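Local coordinates for protein pseudoperoxidase (Leishmania major, PDB 5VIA) that binds heme b in a peroxidase-type fold and is called a pseudoperoxidase, so that any peroxidase activity remains uncertain, at residues A[136-141]-A[244-249]; A[153-158]-A[271-276]; A[175-180]-A[185-190]; A[190-195]-A[251-256]. One frame throughout, in Å; residues are numbered along the deposited sequence. Where two conformers were deposited one is given.

Contacts 1, 2 and 3 reach the same heme from different parts of the peroxidase fold, whereas contact 4 lies farther out, near contact 1, with centres about 11 Å apart. The chain first runs through helices 137-142 and 149-155, then the 175-180 loop and helix 186-194, and finally helices 241-245, 250-261 and 263-279. Contact 3 is therefore nested within the loops closed by contacts 1 and 2, and contact 1 crosses both contact 2 and contact 4. Contacts 3 and 4 share helix 186-194 and Phe-190. Direct bridges, such as Tyr-188 bonding Val-153 O and Trp-252 packing on Val-153 and Leu-156, join the heme pocket to the outer helices.

Contact 1: A[136-141]-A[244-249]; sequences SIPTIL and LELLKN. With HEM (protoporphyrin IX containing Fe), chain B.
Leu-246 reaches Ile-137 and Pro-138 with a single methyl, CD1, in a small and wholly apolar contact. The side chains of Leu-246 and Ile-137 cross obliquely, and CD1 of Leu-246 lies 4.0 Å from CB of Ile-137. The same methyl comes up to the Pro-138 ring, 4.2 Å from its CD. A second set of apolar contacts faces the heme. With CG1 of Ile-137 anti to its carbonyl carbon (chi1 -68°), that branch turns to a vinyl group, CG1 lying 3.7 Å from heme CAB. One turn on, Leu-141 CD2 is 3.6 Å from the heme methyl CMC. Polar bonding stays local: Ser-136, the N-cap of helix 137-142, pairs its OG with Thr-139 OG1 at 2.8 Å. Trp-252 of helix 250-261 also packs on Leu-246. Ile-137 thus touches both Leu-246 and a heme vinyl group, the latter with CG1, CG2 and CD1, and its small contact with Leu-246 rests on apolar packing alone, which sets no strict direction.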
# COMPACT_ATOMS: atom_id res chain seq x y z
N SER A 136 1.32 -15.51 -5.77
CA SER A 136 2.59 -15.07 -5.20
C SER A 136 2.69 -13.55 -5.22
O SER A 136 1.99 -12.87 -5.98
CB SER A 136 3.76 -15.68 -5.97
OG SER A 136 3.89 -15.03 -7.24
N ILE A 137 3.56 -13.02 -4.38
CA ILE A 137 3.80 -11.58 -4.32
C ILE A 137 4.31 -10.97 -5.65
O ILE A 137 3.77 -9.95 -6.10
CB ILE A 137 4.68 -11.20 -3.11
CG1 ILE A 137 3.89 -11.44 -1.81
CG2 ILE A 137 5.13 -9.75 -3.19
CD1 ILE A 137 4.66 -11.12 -0.52
N PRO A 138 5.33 -11.57 -6.29
CA PRO A 138 5.76 -11.04 -7.59
C PRO A 138 4.65 -11.03 -8.64
O PRO A 138 4.55 -10.06 -9.41
CB PRO A 138 6.87 -12.00 -8.01
CG PRO A 138 7.47 -12.45 -6.71
CD PRO A 138 6.28 -12.58 -5.78
N THR A 139 3.83 -12.08 -8.68
CA THR A 139 2.72 -12.15 -9.64
C THR A 139 1.79 -10.95 -9.49
O THR A 139 1.41 -10.30 -10.47
CB THR A 139 1.91 -13.45 -9.45
OG1 THR A 139 2.74 -14.57 -9.78
CG2 THR A 139 0.65 -13.46 -10.33
N ILE A 140 1.46 -10.63 -8.24
CA ILE A 140 0.59 -9.51 -7.98
C ILE A 140 1.27 -8.19 -8.30
O ILE A 140 0.71 -7.36 -9.03
CB ILE A 140 0.11 -9.51 -6.50
CG1 ILE A 140 -0.68 -10.79 -6.21
CG2 ILE A 140 -0.74 -8.28 -6.25
CD1 ILE A 140 -1.03 -10.98 -4.75
N LEU A 141 2.47 -7.97 -7.77
CA LEU A 141 3.11 -6.67 -7.87
C LEU A 141 3.51 -6.30 -9.31
O LEU A 141 3.35 -5.16 -9.73
CB LEU A 141 4.32 -6.58 -6.93
CG LEU A 141 4.01 -6.70 -5.42
CD1 LEU A 141 5.26 -6.44 -4.60
CD2 LEU A 141 2.90 -5.75 -5.00
N LEU A 244 9.09 -12.74 3.70
CA LEU A 244 10.37 -13.22 4.21
C LEU A 244 11.02 -14.24 3.28
O LEU A 244 12.25 -14.27 3.13
CB LEU A 244 10.18 -13.84 5.61
CG LEU A 244 9.71 -12.87 6.69
CD1 LEU A 244 9.26 -13.61 7.95
CD2 LEU A 244 10.83 -11.90 7.02
N GLU A 245 10.21 -15.09 2.65
CA GLU A 245 10.76 -16.15 1.81
C GLU A 245 11.44 -15.56 0.57
O GLU A 245 12.36 -16.16 0.02
CB GLU A 245 9.68 -17.17 1.43
CG GLU A 245 9.27 -18.09 2.58
CD GLU A 245 10.43 -18.89 3.16
OE1 GLU A 245 11.07 -19.66 2.42
OE2 GLU A 245 10.70 -18.76 4.38
N LEU A 246 11.00 -14.37 0.17
CA LEU A 246 11.61 -13.67 -0.95
C LEU A 246 13.05 -13.25 -0.66
O LEU A 246 13.85 -13.08 -1.58
CB LEU A 246 10.74 -12.49 -1.36
CG LEU A 246 9.42 -12.93 -2.01
CD1 LEU A 246 8.56 -11.76 -2.40
CD2 LEU A 246 9.71 -13.80 -3.23
N LEU A 247 13.39 -13.10 0.62
CA LEU A 247 14.77 -12.84 1.03
C LEU A 247 15.71 -13.99 0.66
O LEU A 247 16.94 -13.83 0.71
CB LEU A 247 14.86 -12.56 2.54
CG LEU A 247 14.15 -11.28 2.98
CD1 LEU A 247 14.25 -11.07 4.48
CD2 LEU A 247 14.72 -10.09 2.24
N LYS A 248 15.14 -15.13 0.28
CA LYS A 248 15.92 -16.28 -0.14
C LYS A 248 16.18 -16.26 -1.65
O LYS A 248 17.11 -16.90 -2.14
CB LYS A 248 15.21 -17.58 0.24
CG LYS A 248 15.27 -17.91 1.72
CD LYS A 248 14.08 -18.77 2.11
CE LYS A 248 14.35 -19.55 3.38
NZ LYS A 248 14.77 -18.66 4.49
N ASN A 249 15.35 -15.53 -2.38
CA ASN A 249 15.59 -15.33 -3.80
C ASN A 249 16.73 -14.35 -4.02
O ASN A 249 16.74 -13.25 -3.46
CB ASN A 249 14.33 -14.85 -4.51
CG ASN A 249 14.58 -14.52 -5.97
OD1 ASN A 249 14.63 -13.35 -6.36
ND2 ASN A 249 14.75 -15.56 -6.79
CHA HEM B . -0.73 -3.25 5.71
CHB HEM B . 0.53 -7.56 3.82
CHC HEM B . 1.37 -5.28 -0.39
CHD HEM B . 0.82 -0.92 1.73
C1A HEM B . -0.53 -4.59 5.52
C2A HEM B . -0.91 -5.62 6.47
C3A HEM B . -0.58 -6.80 5.96
C4A HEM B . 0.04 -6.58 4.66
CMA HEM B . -0.80 -8.17 6.63
CAA HEM B . -1.63 -5.36 7.81
CBA HEM B . -3.09 -5.08 7.40
CGA HEM B . -3.99 -4.79 8.58
O1A HEM B . -4.15 -5.68 9.44
O2A HEM B . -4.58 -3.67 8.63
C1B HEM B . 0.85 -7.35 2.49
C2B HEM B . 1.27 -8.34 1.53
C3B HEM B . 1.49 -7.73 0.35
C4B HEM B . 1.25 -6.30 0.54
CMB HEM B . 1.40 -9.84 1.82
CAB HEM B . 1.94 -8.48 -0.93
CBB HEM B . 1.65 -8.03 -2.16
C1C HEM B . 1.31 -3.91 -0.20
C2C HEM B . 1.56 -2.87 -1.20
C3C HEM B . 1.40 -1.66 -0.60
C4C HEM B . 1.05 -1.91 0.79
CMC HEM B . 1.92 -3.17 -2.68
CAC HEM B . 1.50 -0.21 -1.12
CBC HEM B . 1.66 0.10 -2.42
C1D HEM B . 0.37 -1.13 3.01
C2D HEM B . 0.11 -0.09 3.98
C3D HEM B . -0.37 -0.82 5.23
C4D HEM B . -0.35 -2.22 4.88
CMD HEM B . 0.29 1.43 3.80
CAD HEM B . -0.81 -0.17 6.57
CBD HEM B . -2.30 0.13 6.40
CGD HEM B . -2.90 0.73 7.65
O1D HEM B . -4.16 0.84 7.72
O2D HEM B . -2.12 1.09 8.56
NA HEM B . 0.06 -5.21 4.42
NB HEM B . 0.86 -6.12 1.86
NC HEM B . 1.00 -3.28 1.01
ND HEM B . 0.10 -2.37 3.58
FE HEM B . 0.45 -4.28 2.72

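Contact 2: A[153-158]-A[271-276]; sequences VALLAC and QSAFTK. With HEM (protoporphyrin IX containing Fe), chain B.
Leu-155 and Phe-274 cross at about a right angle, with CD1 of Leu-155 3.8 Å from CD2 of the ring and approaching it obliquely. The same CD1 methyl lies 4.2 Å from CB of Ala-273, whose small side chain lets the backbones come close, the CA atoms of Leu-155 and Ala-273 being 6.3 Å apart. Cys-158 comes to the ring edge, its SG 4.3 Å from Phe-274 CE2. Both pocket residues also touch the heme: Cys-158 SG is 3.5 Å from CAC, and Leu-155 CG is 3.6 Å from the vinyl carbon CBC. Helix 149-155 and the 3-10 turn after it lead into His-159, an axial ligand of the heme iron, consistent with the proximal histidine of heme peroxidases. With CG anti to the backbone N (chi1 -158°), the ring of Phe-274 reaches Leu-155 and Cys-158; it also packs on Ile-38 and Ala-41 of helix 33-49. Farther out, Glu-151 bonds Ser-272 OG and forms a salt bridge with Lys-276 NZ, while Trp-266 NE1 bonds Ala-154 O.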
# COMPACT_ATOMS: atom_id res chain seq x y z
N VAL A 153 9.93 -4.38 -5.39
CA VAL A 153 10.59 -4.40 -4.09
C VAL A 153 10.52 -3.03 -3.43
O VAL A 153 10.31 -2.92 -2.21
CB VAL A 153 12.05 -4.87 -4.24
CG1 VAL A 153 12.83 -4.70 -2.93
CG2 VAL A 153 12.09 -6.31 -4.72
N ALA A 154 10.67 -1.99 -4.24
CA ALA A 154 10.61 -0.62 -3.74
C ALA A 154 9.25 -0.29 -3.13
O ALA A 154 9.14 0.50 -2.17
CB ALA A 154 10.94 0.37 -4.86
N LEU A 155 8.20 -0.89 -3.68
CA LEU A 155 6.84 -0.57 -3.26
C LEU A 155 6.57 -1.11 -1.86
O LEU A 155 5.75 -0.56 -1.13
CB LEU A 155 5.86 -1.18 -4.26
CG LEU A 155 4.50 -0.55 -4.55
CD1 LEU A 155 4.51 1.00 -4.56
CD2 LEU A 155 4.04 -1.11 -5.90
N LEU A 156 7.27 -2.17 -1.49
CA LEU A 156 6.99 -2.82 -0.19
C LEU A 156 7.45 -2.00 1.02
O LEU A 156 7.06 -2.31 2.15
CB LEU A 156 7.52 -4.26 -0.17
CG LEU A 156 6.66 -5.23 -1.00
CD1 LEU A 156 7.30 -6.58 -1.07
CD2 LEU A 156 5.26 -5.37 -0.40
N ALA A 157 8.22 -0.94 0.79
CA ALA A 157 8.59 -0.04 1.90
C ALA A 157 7.39 0.71 2.46
O ALA A 157 7.53 1.40 3.48
CB ALA A 157 9.66 0.92 1.48
N CYS A 158 6.23 0.62 1.80
CA CYS A 158 5.01 1.13 2.42
C CYS A 158 4.73 0.39 3.72
O CYS A 158 3.99 0.88 4.56
CB CYS A 158 3.80 1.02 1.50
SG CYS A 158 3.85 2.15 0.07
N GLN A 271 9.09 5.97 -6.18
CA GLN A 271 8.19 6.94 -6.80
C GLN A 271 7.81 6.46 -8.19
O GLN A 271 6.66 6.62 -8.61
CB GLN A 271 8.82 8.34 -6.82
CG GLN A 271 9.06 8.88 -5.39
CD GLN A 271 9.54 10.31 -5.38
OE1 GLN A 271 8.74 11.24 -5.43
NE2 GLN A 271 10.85 10.50 -5.29
N SER A 272 8.75 5.85 -8.88
CA SER A 272 8.45 5.30 -10.19
C SER A 272 7.42 4.17 -10.10
O SER A 272 6.47 4.11 -10.88
CB SER A 272 9.74 4.82 -10.87
OG SER A 272 9.41 4.05 -12.00
N ALA A 273 7.61 3.28 -9.13
CA ALA A 273 6.66 2.19 -8.90
C ALA A 273 5.29 2.71 -8.49
O ALA A 273 4.26 2.24 -9.00
CB ALA A 273 7.19 1.24 -7.82
N PHE A 274 5.27 3.66 -7.56
CA PHE A 274 3.99 4.11 -7.02
C PHE A 274 3.18 4.79 -8.12
O PHE A 274 1.97 4.58 -8.24
CB PHE A 274 4.18 5.04 -5.82
CG PHE A 274 2.98 5.11 -4.92
CD1 PHE A 274 1.94 5.98 -5.21
CD2 PHE A 274 2.88 4.31 -3.80
CE1 PHE A 274 0.81 6.06 -4.39
CE2 PHE A 274 1.74 4.38 -2.96
CZ PHE A 274 0.71 5.25 -3.28
N THR A 275 3.85 5.59 -8.93
CA THR A 275 3.19 6.20 -10.08
C THR A 275 2.61 5.16 -11.05
O THR A 275 1.45 5.29 -11.47
CB THR A 275 4.14 7.19 -10.79
OG1 THR A 275 4.25 8.37 -10.00
CG2 THR A 275 3.60 7.57 -12.18
N LYS A 276 3.39 4.15 -11.43
CA LYS A 276 2.86 3.09 -12.30
C LYS A 276 1.64 2.42 -11.67
O LYS A 276 0.65 2.14 -12.34
CB LYS A 276 3.91 2.01 -12.57
CG LYS A 276 5.02 2.35 -13.58
CD LYS A 276 5.81 1.06 -13.88
CE LYS A 276 6.89 1.22 -14.96
NZ LYS A 276 7.72 -0.04 -15.10
CHA HEM B . -0.73 -3.25 5.71
CHB HEM B . 0.53 -7.56 3.82
CHC HEM B . 1.37 -5.28 -0.39
CHD HEM B . 0.82 -0.92 1.73
C1A HEM B . -0.53 -4.59 5.52
C2A HEM B . -0.91 -5.62 6.47
C3A HEM B . -0.58 -6.80 5.96
C4A HEM B . 0.04 -6.58 4.66
CMA HEM B . -0.80 -8.17 6.63
CAA HEM B . -1.63 -5.36 7.81
CBA HEM B . -3.09 -5.08 7.40
CGA HEM B . -3.99 -4.79 8.58
O1A HEM B . -4.15 -5.68 9.44
O2A HEM B . -4.58 -3.67 8.63
C1B HEM B . 0.85 -7.35 2.49
C2B HEM B . 1.27 -8.34 1.53
C3B HEM B . 1.49 -7.73 0.35
C4B HEM B . 1.25 -6.30 0.54
CMB HEM B . 1.40 -9.84 1.82
CAB HEM B . 1.94 -8.48 -0.93
CBB HEM B . 1.65 -8.03 -2.16
C1C HEM B . 1.31 -3.91 -0.20
C2C HEM B . 1.56 -2.87 -1.20
C3C HEM B . 1.40 -1.66 -0.60
C4C HEM B . 1.05 -1.91 0.79
CMC HEM B . 1.92 -3.17 -2.68
CAC HEM B . 1.50 -0.21 -1.12
CBC HEM B . 1.66 0.10 -2.42
C1D HEM B . 0.37 -1.13 3.01
C2D HEM B . 0.11 -0.09 3.98
C3D HEM B . -0.37 -0.82 5.23
C4D HEM B . -0.35 -2.22 4.88
CMD HEM B . 0.29 1.43 3.80
CAD HEM B . -0.81 -0.17 6.57
CBD HEM B . -2.30 0.13 6.40
CGD HEM B . -2.90 0.73 7.65
O1D HEM B . -4.16 0.84 7.72
O2D HEM B . -2.12 1.09 8.56
NA HEM B . 0.06 -5.21 4.42
NB HEM B . 0.86 -6.12 1.86
NC HEM B . 1.00 -3.28 1.01
ND HEM B . 0.10 -2.37 3.58
FE HEM B . 0.45 -4.28 2.72

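Contact 3: A[175-180]-A[185-190]; sequences THTGRR and NRYYQF. With HEM (protoporphyrin IX containing Fe), chain B.
Thr-177 sets its CA over the face of the Phe-190 ring in the tight part of this contact, 3.7 Å from the ring centroid and only 1° off the ring normal, a CH-pi contact. Its methyl CG2 meets the ring edge of Tyr-187, a residue whose hydroxyl is hydrogen-bonded to Glu-243. Beside it, the carbonyl O of His-176 is buried without a polar partner, 3.3 Å from Phe-190 CE2. Toward solvent the contact loosens into a pair of arginines. An extended Arg-186 sends NH1 to Thr-177 O, 3.0 Å away in a nearly straight bond (164°); the oxygen lies in the guanidinium plane, while the donor stands above the carbonyl plane. Exposed Arg-179 covers one face of that guanidinium, the two stacking with planes 15° apart and centres 4.0 Å apart, a like-charge pair. Inward, His-176 brings CE1 within 3.4 Å of heme C1A and stacks on the axial ligand His-159. Phe-190 packs against strands 219-224 and 235-240, and Tyr-188, on helix 186-194, lies on helix 250-261.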
# COMPACT_ATOMS: atom_id res chain seq x y z
N THR A 175 2.89 -4.00 14.14
CA THR A 175 3.26 -3.29 12.92
C THR A 175 4.22 -4.20 12.19
O THR A 175 4.57 -5.25 12.72
CB THR A 175 3.92 -1.95 13.24
OG1 THR A 175 5.09 -2.17 14.04
CG2 THR A 175 2.96 -1.06 14.02
N HIS A 176 4.63 -3.84 10.98
CA HIS A 176 5.62 -4.64 10.27
C HIS A 176 7.03 -4.47 10.84
O HIS A 176 7.81 -5.43 10.91
CB HIS A 176 5.64 -4.29 8.78
CG HIS A 176 4.51 -4.87 7.99
ND1 HIS A 176 3.43 -4.13 7.58
CD2 HIS A 176 4.31 -6.13 7.53
CE1 HIS A 176 2.60 -4.90 6.89
NE2 HIS A 176 3.11 -6.12 6.85
N THR A 177 7.38 -3.24 11.23
CA THR A 177 8.77 -2.91 11.56
C THR A 177 8.95 -2.25 12.93
O THR A 177 10.07 -1.88 13.29
CB THR A 177 9.40 -1.97 10.50
OG1 THR A 177 8.84 -0.66 10.63
CG2 THR A 177 9.15 -2.50 9.11
N GLY A 178 7.87 -2.09 13.68
CA GLY A 178 8.00 -1.52 15.02
C GLY A 178 7.74 -0.03 15.05
O GLY A 178 7.73 0.59 16.13
N ARG A 179 7.53 0.55 13.87
CA ARG A 179 7.24 1.98 13.75
C ARG A 179 6.11 2.21 12.77
O ARG A 179 5.78 1.34 11.96
CB ARG A 179 8.48 2.78 13.33
CG ARG A 179 9.61 2.72 14.34
CD ARG A 179 10.65 3.79 14.07
NE ARG A 179 11.79 3.65 14.98
CZ ARG A 179 13.02 4.10 14.72
NH1 ARG A 179 13.27 4.73 13.57
NH2 ARG A 179 14.00 3.91 15.60
N ARG A 180 5.52 3.40 12.84
CA ARG A 180 4.27 3.67 12.13
C ARG A 180 4.26 4.92 11.26
O ARG A 180 3.45 5.02 10.35
CB ARG A 180 3.13 3.79 13.15
CG ARG A 180 2.88 2.53 13.94
CD ARG A 180 1.69 2.68 14.83
NE ARG A 180 1.97 3.56 15.95
CZ ARG A 180 1.05 3.94 16.83
NH1 ARG A 180 -0.20 3.52 16.68
NH2 ARG A 180 1.37 4.74 17.84
N ASN A 185 13.26 3.62 3.97
CA ASN A 185 13.83 2.31 3.66
C ASN A 185 14.14 1.46 4.89
O ASN A 185 14.89 0.49 4.81
CB ASN A 185 15.09 2.47 2.82
CG ASN A 185 16.18 3.22 3.55
OD1 ASN A 185 15.90 4.02 4.45
ND2 ASN A 185 17.44 2.96 3.19
N ARG A 186 13.58 1.83 6.04
CA ARG A 186 13.85 1.08 7.26
C ARG A 186 13.31 -0.35 7.15
O ARG A 186 13.85 -1.27 7.75
CB ARG A 186 13.25 1.80 8.48
CG ARG A 186 13.86 1.34 9.80
CD ARG A 186 13.47 2.23 10.98
NE ARG A 186 13.66 1.50 12.23
CZ ARG A 186 12.78 0.64 12.73
NH1 ARG A 186 11.64 0.42 12.08
NH2 ARG A 186 13.03 -0.00 13.85
N TYR A 187 12.23 -0.51 6.39
CA TYR A 187 11.64 -1.82 6.11
C TYR A 187 12.71 -2.86 5.71
O TYR A 187 12.77 -3.95 6.29
CB TYR A 187 10.60 -1.66 4.99
CG TYR A 187 10.09 -2.95 4.39
CD1 TYR A 187 9.12 -3.72 5.03
CD2 TYR A 187 10.58 -3.40 3.16
CE1 TYR A 187 8.65 -4.91 4.46
CE2 TYR A 187 10.11 -4.58 2.59
CZ TYR A 187 9.15 -5.33 3.24
OH TYR A 187 8.71 -6.51 2.67
N TYR A 188 13.55 -2.50 4.75
CA TYR A 188 14.60 -3.40 4.28
C TYR A 188 15.62 -3.71 5.35
O TYR A 188 16.08 -4.85 5.49
CB TYR A 188 15.29 -2.78 3.05
CG TYR A 188 14.28 -2.31 2.05
CD1 TYR A 188 13.54 -3.21 1.31
CD2 TYR A 188 14.02 -0.95 1.88
CE1 TYR A 188 12.59 -2.79 0.41
CE2 TYR A 188 13.08 -0.51 0.97
CZ TYR A 188 12.36 -1.44 0.25
OH TYR A 188 11.41 -1.02 -0.64
N GLN A 189 16.00 -2.68 6.11
CA GLN A 189 16.98 -2.84 7.17
C GLN A 189 16.41 -3.75 8.24
O GLN A 189 17.12 -4.60 8.79
CB GLN A 189 17.35 -1.47 7.75
CG GLN A 189 17.93 -0.49 6.72
CD GLN A 189 18.05 0.93 7.24
OE1 GLN A 189 17.52 1.27 8.30
NE2 GLN A 189 18.76 1.77 6.50
N PHE A 190 15.12 -3.59 8.51
CA PHE A 190 14.44 -4.37 9.55
C PHE A 190 14.38 -5.85 9.19
O PHE A 190 14.73 -6.71 10.00
CB PHE A 190 13.04 -3.82 9.80
CG PHE A 190 12.34 -4.47 10.97
CD1 PHE A 190 12.48 -3.96 12.25
CD2 PHE A 190 11.55 -5.60 10.78
CE1 PHE A 190 11.84 -4.55 13.32
CE2 PHE A 190 10.92 -6.20 11.84
CZ PHE A 190 11.06 -5.67 13.10
CHA HEM B . -0.73 -3.25 5.71
CHB HEM B . 0.53 -7.56 3.82
CHC HEM B . 1.37 -5.28 -0.39
CHD HEM B . 0.82 -0.92 1.73
C1A HEM B . -0.53 -4.59 5.52
C2A HEM B . -0.91 -5.62 6.47
C3A HEM B . -0.58 -6.80 5.96
C4A HEM B . 0.04 -6.58 4.66
CMA HEM B . -0.80 -8.17 6.63
CAA HEM B . -1.63 -5.36 7.81
CBA HEM B . -3.09 -5.08 7.40
CGA HEM B . -3.99 -4.79 8.58
O1A HEM B . -4.15 -5.68 9.44
O2A HEM B . -4.58 -3.67 8.63
C1B HEM B . 0.85 -7.35 2.49
C2B HEM B . 1.27 -8.34 1.53
C3B HEM B . 1.49 -7.73 0.35
C4B HEM B . 1.25 -6.30 0.54
CMB HEM B . 1.40 -9.84 1.82
CAB HEM B . 1.94 -8.48 -0.93
CBB HEM B . 1.65 -8.03 -2.16
C1C HEM B . 1.31 -3.91 -0.20
C2C HEM B . 1.56 -2.87 -1.20
C3C HEM B . 1.40 -1.66 -0.60
C4C HEM B . 1.05 -1.91 0.79
CMC HEM B . 1.92 -3.17 -2.68
CAC HEM B . 1.50 -0.21 -1.12
CBC HEM B . 1.66 0.10 -2.42
C1D HEM B . 0.37 -1.13 3.01
C2D HEM B . 0.11 -0.09 3.98
C3D HEM B . -0.37 -0.82 5.23
C4D HEM B . -0.35 -2.22 4.88
CMD HEM B . 0.29 1.43 3.80
CAD HEM B . -0.81 -0.17 6.57
CBD HEM B . -2.30 0.13 6.40
CGD HEM B . -2.90 0.73 7.65
O1D HEM B . -4.16 0.84 7.72
O2D HEM B . -2.12 1.09 8.56
NA HEM B . 0.06 -5.21 4.42
NB HEM B . 0.86 -6.12 1.86
NC HEM B . 1.00 -3.28 1.01
ND HEM B . 0.10 -2.37 3.58
FE HEM B . 0.45 -4.28 2.72
O HOH W 1 10.31 1.25 10.20

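Contact 4: A[190-195]-A[251-256]; sequences FLLEHE and TWRELV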
# COMPACT_ATOMS: atom_id res chain seq x y z
N PHE A 190 15.12 -3.59 8.51
CA PHE A 190 14.44 -4.37 9.55
C PHE A 190 14.38 -5.85 9.19
O PHE A 190 14.73 -6.71 10.00
CB PHE A 190 13.04 -3.82 9.80
CG PHE A 190 12.34 -4.47 10.97
CD1 PHE A 190 12.48 -3.96 12.25
CD2 PHE A 190 11.55 -5.60 10.78
CE1 PHE A 190 11.84 -4.55 13.32
CE2 PHE A 190 10.92 -6.20 11.84
CZ PHE A 190 11.06 -5.67 13.10
N LEU A 191 13.93 -6.15 7.96
CA LEU A 191 13.85 -7.53 7.48
C LEU A 191 15.19 -8.24 7.58
O LEU A 191 15.28 -9.35 8.12
CB LEU A 191 13.34 -7.59 6.03
CG LEU A 191 11.87 -7.24 5.78
CD1 LEU A 191 11.46 -7.66 4.38
CD2 LEU A 191 10.94 -7.88 6.79
N LEU A 192 16.24 -7.61 7.05
CA LEU A 192 17.58 -8.18 7.05
C LEU A 192 18.08 -8.42 8.47
O LEU A 192 18.74 -9.43 8.74
CB LEU A 192 18.57 -7.28 6.29
CG LEU A 192 18.34 -7.11 4.78
CD1 LEU A 192 19.26 -6.05 4.18
CD2 LEU A 192 18.51 -8.43 4.03
N GLU A 193 17.77 -7.51 9.39
CA GLU A 193 18.27 -7.64 10.75
C GLU A 193 17.61 -8.79 11.49
O GLU A 193 18.26 -9.51 12.24
CB GLU A 193 18.10 -6.33 11.54
CG GLU A 193 18.47 -6.45 13.02
CD GLU A 193 18.65 -5.10 13.69
OE1 GLU A 193 19.02 -4.14 12.99
OE2 GLU A 193 18.42 -5.00 14.92
N HIS A 194 16.31 -8.98 11.26
CA HIS A 194 15.54 -9.94 12.05
C HIS A 194 15.14 -11.20 11.29
O HIS A 194 14.42 -12.04 11.83
CB HIS A 194 14.30 -9.26 12.63
CG HIS A 194 14.63 -8.10 13.51
ND1 HIS A 194 14.44 -6.79 13.12
CD2 HIS A 194 15.17 -8.05 14.75
CE1 HIS A 194 14.83 -5.98 14.10
NE2 HIS A 194 15.28 -6.72 15.10
N GLU A 195 15.62 -11.32 10.05
CA GLU A 195 15.26 -12.43 9.16
C GLU A 195 15.23 -13.79 9.84
O GLU A 195 14.26 -14.53 9.71
CB GLU A 195 16.21 -12.49 7.97
CG GLU A 195 15.78 -13.50 6.91
CD GLU A 195 16.82 -13.69 5.82
OE1 GLU A 195 17.88 -13.03 5.88
OE2 GLU A 195 16.57 -14.52 4.92
N THR A 251 17.90 -12.37 -6.58
CA THR A 251 17.69 -11.03 -7.13
C THR A 251 16.84 -10.15 -6.23
O THR A 251 17.10 -8.95 -6.10
CB THR A 251 17.06 -11.08 -8.52
OG1 THR A 251 15.74 -11.63 -8.43
CG2 THR A 251 17.89 -11.94 -9.45
N TRP A 252 15.81 -10.73 -5.61
CA TRP A 252 14.96 -10.00 -4.67
C TRP A 252 15.78 -9.51 -3.47
O TRP A 252 15.70 -8.34 -3.09
CB TRP A 252 13.83 -10.90 -4.17
CG TRP A 252 12.80 -10.18 -3.34
CD1 TRP A 252 12.85 -9.90 -2.00
CD2 TRP A 252 11.56 -9.65 -3.82
NE1 TRP A 252 11.71 -9.23 -1.62
CE2 TRP A 252 10.90 -9.07 -2.71
CE3 TRP A 252 10.93 -9.62 -5.07
CZ2 TRP A 252 9.66 -8.46 -2.83
CZ3 TRP A 252 9.69 -9.02 -5.18
CH2 TRP A 252 9.08 -8.45 -4.08
N ARG A 253 16.55 -10.42 -2.89
CA ARG A 253 17.38 -10.09 -1.74
C ARG A 253 18.42 -9.00 -2.05
O ARG A 253 18.62 -8.09 -1.24
CB ARG A 253 18.07 -11.34 -1.19
CG ARG A 253 19.13 -11.02 -0.13
CD ARG A 253 19.81 -12.27 0.39
NE ARG A 253 19.21 -12.71 1.65
CZ ARG A 253 19.64 -12.33 2.84
NH1 ARG A 253 20.67 -11.50 2.96
NH2 ARG A 253 19.05 -12.78 3.93
N GLU A 254 19.08 -9.09 -3.20
CA GLU A 254 20.05 -8.05 -3.57
C GLU A 254 19.39 -6.67 -3.67
O GLU A 254 20.02 -5.67 -3.36
CB GLU A 254 20.81 -8.40 -4.85
CG GLU A 254 21.54 -7.21 -5.51
CD GLU A 254 22.70 -6.59 -4.69
OE1 GLU A 254 22.61 -6.48 -3.44
OE2 GLU A 254 23.71 -6.19 -5.31
N LEU A 255 18.13 -6.63 -4.08
CA LEU A 255 17.40 -5.36 -4.10
C LEU A 255 17.08 -4.89 -2.67
O LEU A 255 17.16 -3.69 -2.37
CB LEU A 255 16.13 -5.46 -4.95
CG LEU A 255 16.39 -5.58 -6.47
CD1 LEU A 255 15.18 -6.10 -7.24
CD2 LEU A 255 16.76 -4.22 -6.99
N VAL A 256 16.73 -5.83 -1.79
CA VAL A 256 16.46 -5.49 -0.39
C VAL A 256 17.75 -4.99 0.28
O VAL A 256 17.75 -3.96 0.96
CB VAL A 256 15.88 -6.69 0.37
CG1 VAL A 256 15.92 -6.43 1.89
CG2 VAL A 256 14.46 -6.94 -0.09
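Leu-192 packs on Val-256 where helix 186-194 passes helix 250-261, the two side chains sliding past each other in opposite directions. Its CB points toward the other helix, and the first torsion (chi1 -66°) sets CG anti to the carbonyl carbon. CG then rests 3.8 Å from CG1 of Val-256. At the fork, CD1 stays with the same methyl, 4.1 Å from Val-256 CG1; CD2 touches that methyl too, and sits over one face of the Arg-253 guanidinium, 3.9 Å from NH1. That arginine bends at chi3 (-98°), which brings its end nearer to segment 190-195, and its NE donates to Leu-247 O. Glu-195, extended, probably pairs with Arg-253 in a salt bridge, but the model brings the two groups too close there for details to be trusted. Tyr-188 of helix 186-194 also packs on Val-256. The junction is therefore of mixed character: an apolar leucine-valine centre, with a probable Glu-195 to Arg-253 pair at its side whose geometry is doubtful.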